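Putative cell adhesion protein (Parabacteroides distasonis, PDB 3LIU) is a putative fimbrillin of the FimA/Mfa1 family that probably serves as a subunit of adhesive pili on the bacterial surface. Local coordinates at residues K209-V214 with K225-D230. Sequence-based numbering, arbitrary orientation.
Sequences KGVSSV and KDFFGD
Lys225 enters beside the end of strand 193-213, where a water bridges the two backbones: it donates to Val211 O and accepts from Lys225 N. The Lys225 side chain bends at chi2 (-52°), lays CG against Ser212 CA at 3.7 Å, and then runs along the strand until NZ donates to Ser213 OG at 2.9 Å; Glu111 forms a salt bridge with the same ammonium. The Lys225 carbonyl takes a bond from Lys209, NZ to O 2.9 Å, lying in the carbonyl plane with a C=O...N angle of 155°. Asp226 turns away from the strand and pairs with Lys289. Phe227 comes back toward it: the extended Lys209 chain reaches the ring tip to tip, CG and CD skirting its rim at CZ and CE1, and sets CE over one face, 3.9 Å from the Phe227 ring centroid in a CH-pi contact, while Val211 CG2 meets Phe227 CE1 obliquely at 3.5 Å. Beyond the ring, Lys209 NZ also forms salt bridges with Glu291 and Glu224, and Glu291 in turn accepts from Phe227 N. An alanine in place of Lys209 would lose the bond to the Lys225 carbonyl and the CH-pi contact of CE with the Phe227 ring, and would probably leave Glu224 and Glu291 poorly compensated. Two lysines thus join loop to strand in a buried setting, their methylenes packing and their ammonium groups paired with glutamates, which would probably keep both lysines protonated.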
ATOM      1  N   LYS A 209      -3.694  -3.881  -6.647  1.00  9.48           N
ATOM      2  CA  LYS A 209      -2.843  -3.310  -7.686  1.00  9.40           C
ATOM      3  C   LYS A 209      -1.401  -3.652  -7.338  1.00 11.54           C
ATOM      4  O   LYS A 209      -0.936  -3.415  -6.220  1.00 10.42           O
ATOM      5  CB  LYS A 209      -3.079  -1.828  -7.871  1.00  8.44           C
ATOM      6  CG  LYS A 209      -4.342  -1.558  -8.668  1.00 10.99           C
ATOM      7  CD  LYS A 209      -4.486  -0.158  -9.155  1.00  7.18           C
ATOM      8  CE  LYS A 209      -5.732  -0.014 -10.059  1.00  7.86           C
ATOM      9  NZ  LYS A 209      -5.976   1.364 -10.525  1.00  9.21           N
ATOM     10  N   GLY A 210      -0.713  -4.280  -8.285  1.00 10.76           N
ATOM     11  CA  GLY A 210       0.635  -4.738  -8.030  1.00 10.43           C
ATOM     12  C   GLY A 210       1.687  -3.803  -8.536  1.00 10.40           C
ATOM     13  O   GLY A 210       2.877  -4.107  -8.455  1.00  9.89           O
ATOM     14  N   VAL A 211       1.244  -2.660  -9.069  1.00 12.15           N
ATOM     15  CA  VAL A 211       2.138  -1.592  -9.536  1.00  8.85           C
ATOM     16  C   VAL A 211       1.673  -0.251  -8.968  1.00  9.78           C
ATOM     17  O   VAL A 211       0.482  -0.051  -8.685  1.00 10.75           O
ATOM     18  CB  VAL A 211       2.204  -1.455 -11.072  1.00 10.84           C
ATOM     19  CG1 VAL A 211       2.890  -2.648 -11.747  1.00  6.23           C
ATOM     20  CG2 VAL A 211       0.776  -1.220 -11.665  1.00  7.40           C
ATOM     21  N   SER A 212       2.633   0.663  -8.826  1.00 11.66           N
ATOM     22  CA  SER A 212       2.424   2.022  -8.265  1.00 11.00           C
ATOM     23  C   SER A 212       3.507   2.965  -8.776  1.00  9.43           C
ATOM     24  O   SER A 212       4.614   2.542  -9.129  1.00 10.45           O
ATOM     25  CB  SER A 212       2.466   1.999  -6.719  1.00 12.66           C
ATOM     26  OG  SER A 212       2.417   3.316  -6.125  1.00 12.55           O
ATOM     27  N   SER A 213       3.213   4.252  -8.814  1.00 10.49           N
ATOM     28  CA  SER A 213       4.281   5.266  -8.943  1.00 10.62           C
ATOM     29  C   SER A 213       5.102   5.278  -7.622  1.00 11.51           C
ATOM     30  O   SER A 213       4.583   4.942  -6.567  1.00 10.26           O
ATOM     31  CB  SER A 213       3.670   6.658  -9.205  1.00 10.49           C
ATOM     32  OG  SER A 213       3.078   6.683 -10.480  1.00  8.27           O
ATOM     33  N   VAL A 214       6.361   5.682  -7.690  1.00 11.30           N
ATOM     34  CA  VAL A 214       7.221   5.673  -6.522  1.00  8.64           C
ATOM     35  C   VAL A 214       6.952   6.877  -5.590  1.00 10.68           C
ATOM     36  O   VAL A 214       7.150   6.773  -4.391  1.00 13.13           O
ATOM     37  CB  VAL A 214       8.712   5.580  -6.905  1.00 12.30           C
ATOM     38  CG1 VAL A 214       9.243   6.879  -7.527  1.00 11.64           C
ATOM     39  CG2 VAL A 214       9.540   5.147  -5.695  1.00  7.45           C
ATOM     40  N   LYS A 225      -1.513   3.904 -10.002  1.00 10.48           N
ATOM     41  CA  LYS A 225      -1.423   3.765 -11.459  1.00 11.64           C
ATOM     42  C   LYS A 225      -2.798   3.471 -12.037  1.00 12.32           C
ATOM     43  O   LYS A 225      -3.494   2.563 -11.570  1.00 13.60           O
ATOM     44  CB  LYS A 225      -0.522   2.604 -11.836  1.00 12.03           C
ATOM     45  CG  LYS A 225       0.980   2.801 -11.632  1.00  9.92           C
ATOM     46  CD  LYS A 225       1.516   4.084 -12.285  1.00 12.80           C
ATOM     47  CE  LYS A 225       3.041   3.993 -12.472  1.00  8.73           C
ATOM     48  NZ  LYS A 225       3.659   5.264 -12.929  1.00  8.90           N
ATOM     49  N   ASP A 226      -3.189   4.244 -13.056  1.00 12.95           N
ATOM     50  CA  ASP A 226      -4.360   3.917 -13.840  1.00 12.11           C
ATOM     51  C   ASP A 226      -4.113   2.612 -14.566  1.00 10.00           C
ATOM     52  O   ASP A 226      -2.991   2.334 -14.985  1.00 14.35           O
ATOM     53  CB  ASP A 226      -4.640   4.991 -14.881  1.00 10.89           C
ATOM     54  CG  ASP A 226      -5.138   6.253 -14.295  1.00 19.15           C
ATOM     55  OD1 ASP A 226      -5.445   6.321 -13.102  1.00 17.08           O
ATOM     56  OD2 ASP A 226      -5.255   7.198 -15.055  1.00 18.58           O
ATOM     57  N   PHE A 227      -5.162   1.823 -14.727  1.00 13.35           N
ATOM     58  CA  PHE A 227      -5.100   0.541 -15.467  1.00 12.02           C
ATOM     59  C   PHE A 227      -5.924   0.643 -16.735  1.00 14.53           C
ATOM     60  O   PHE A 227      -6.819   1.476 -16.836  1.00 13.58           O
ATOM     61  CB  PHE A 227      -5.611  -0.612 -14.599  1.00 10.08           C
ATOM     62  CG  PHE A 227      -4.578  -1.242 -13.691  1.00 12.44           C
ATOM     63  CD1 PHE A 227      -3.602  -0.470 -13.021  1.00  8.91           C
ATOM     64  CD2 PHE A 227      -4.651  -2.599 -13.421  1.00  9.13           C
ATOM     65  CE1 PHE A 227      -2.715  -1.062 -12.117  1.00  9.16           C
ATOM     66  CE2 PHE A 227      -3.762  -3.219 -12.516  1.00 14.40           C
ATOM     67  CZ  PHE A 227      -2.804  -2.476 -11.864  1.00 10.75           C
ATOM     68  N   PHE A 228      -5.621  -0.215 -17.704  1.00 16.25           N
ATOM     69  CA  PHE A 228      -6.297  -0.202 -18.995  1.00 15.35           C
ATOM     70  C   PHE A 228      -6.184   1.174 -19.699  1.00 18.28           C
ATOM     71  O   PHE A 228      -5.132   1.819 -19.594  1.00 17.84           O
ATOM     72  CB  PHE A 228      -7.731  -0.722 -18.828  1.00 17.24           C
ATOM     73  CG  PHE A 228      -7.772  -2.134 -18.329  1.00 14.64           C
ATOM     74  CD1 PHE A 228      -7.351  -3.178 -19.151  1.00 18.48           C
ATOM     75  CD2 PHE A 228      -8.125  -2.418 -17.037  1.00 10.71           C
ATOM     76  CE1 PHE A 228      -7.316  -4.486 -18.682  1.00 16.93           C
ATOM     77  CE2 PHE A 228      -8.119  -3.738 -16.569  1.00 14.73           C
ATOM     78  CZ  PHE A 228      -7.722  -4.761 -17.385  1.00 15.13           C
ATOM     79  N   GLY A 229      -7.229   1.621 -20.403  1.00 16.27           N
ATOM     80  CA  GLY A 229      -7.140   2.857 -21.205  1.00 20.55           C
ATOM     81  C   GLY A 229      -5.945   2.774 -22.120  1.00 20.80           C
ATOM     82  O   GLY A 229      -5.739   1.755 -22.761  1.00 24.46           O
ATOM     83  N   ASP A 230      -5.098   3.798 -22.116  1.00 23.88           N
ATOM     84  CA  ASP A 230      -3.875   3.792 -22.942  1.00 27.17           C
ATOM     85  C   ASP A 230      -2.602   3.407 -22.152  1.00 27.68           C
ATOM     86  O   ASP A 230      -1.465   3.584 -22.637  1.00 30.24           O
ATOM     87  CB  ASP A 230      -3.678   5.173 -23.555  1.00 30.64           C
ATOM     88  CG  ASP A 230      -3.352   6.243 -22.510  1.00 43.04           C
ATOM     89  OD1 ASP A 230      -2.906   5.900 -21.380  1.00 51.45           O
ATOM     90  OD2 ASP A 230      -3.523   7.442 -22.827  1.00 55.64           O
TER
HETATM   91  O   HOH W   1      -1.458   1.765  -7.915  1.00 13.01           O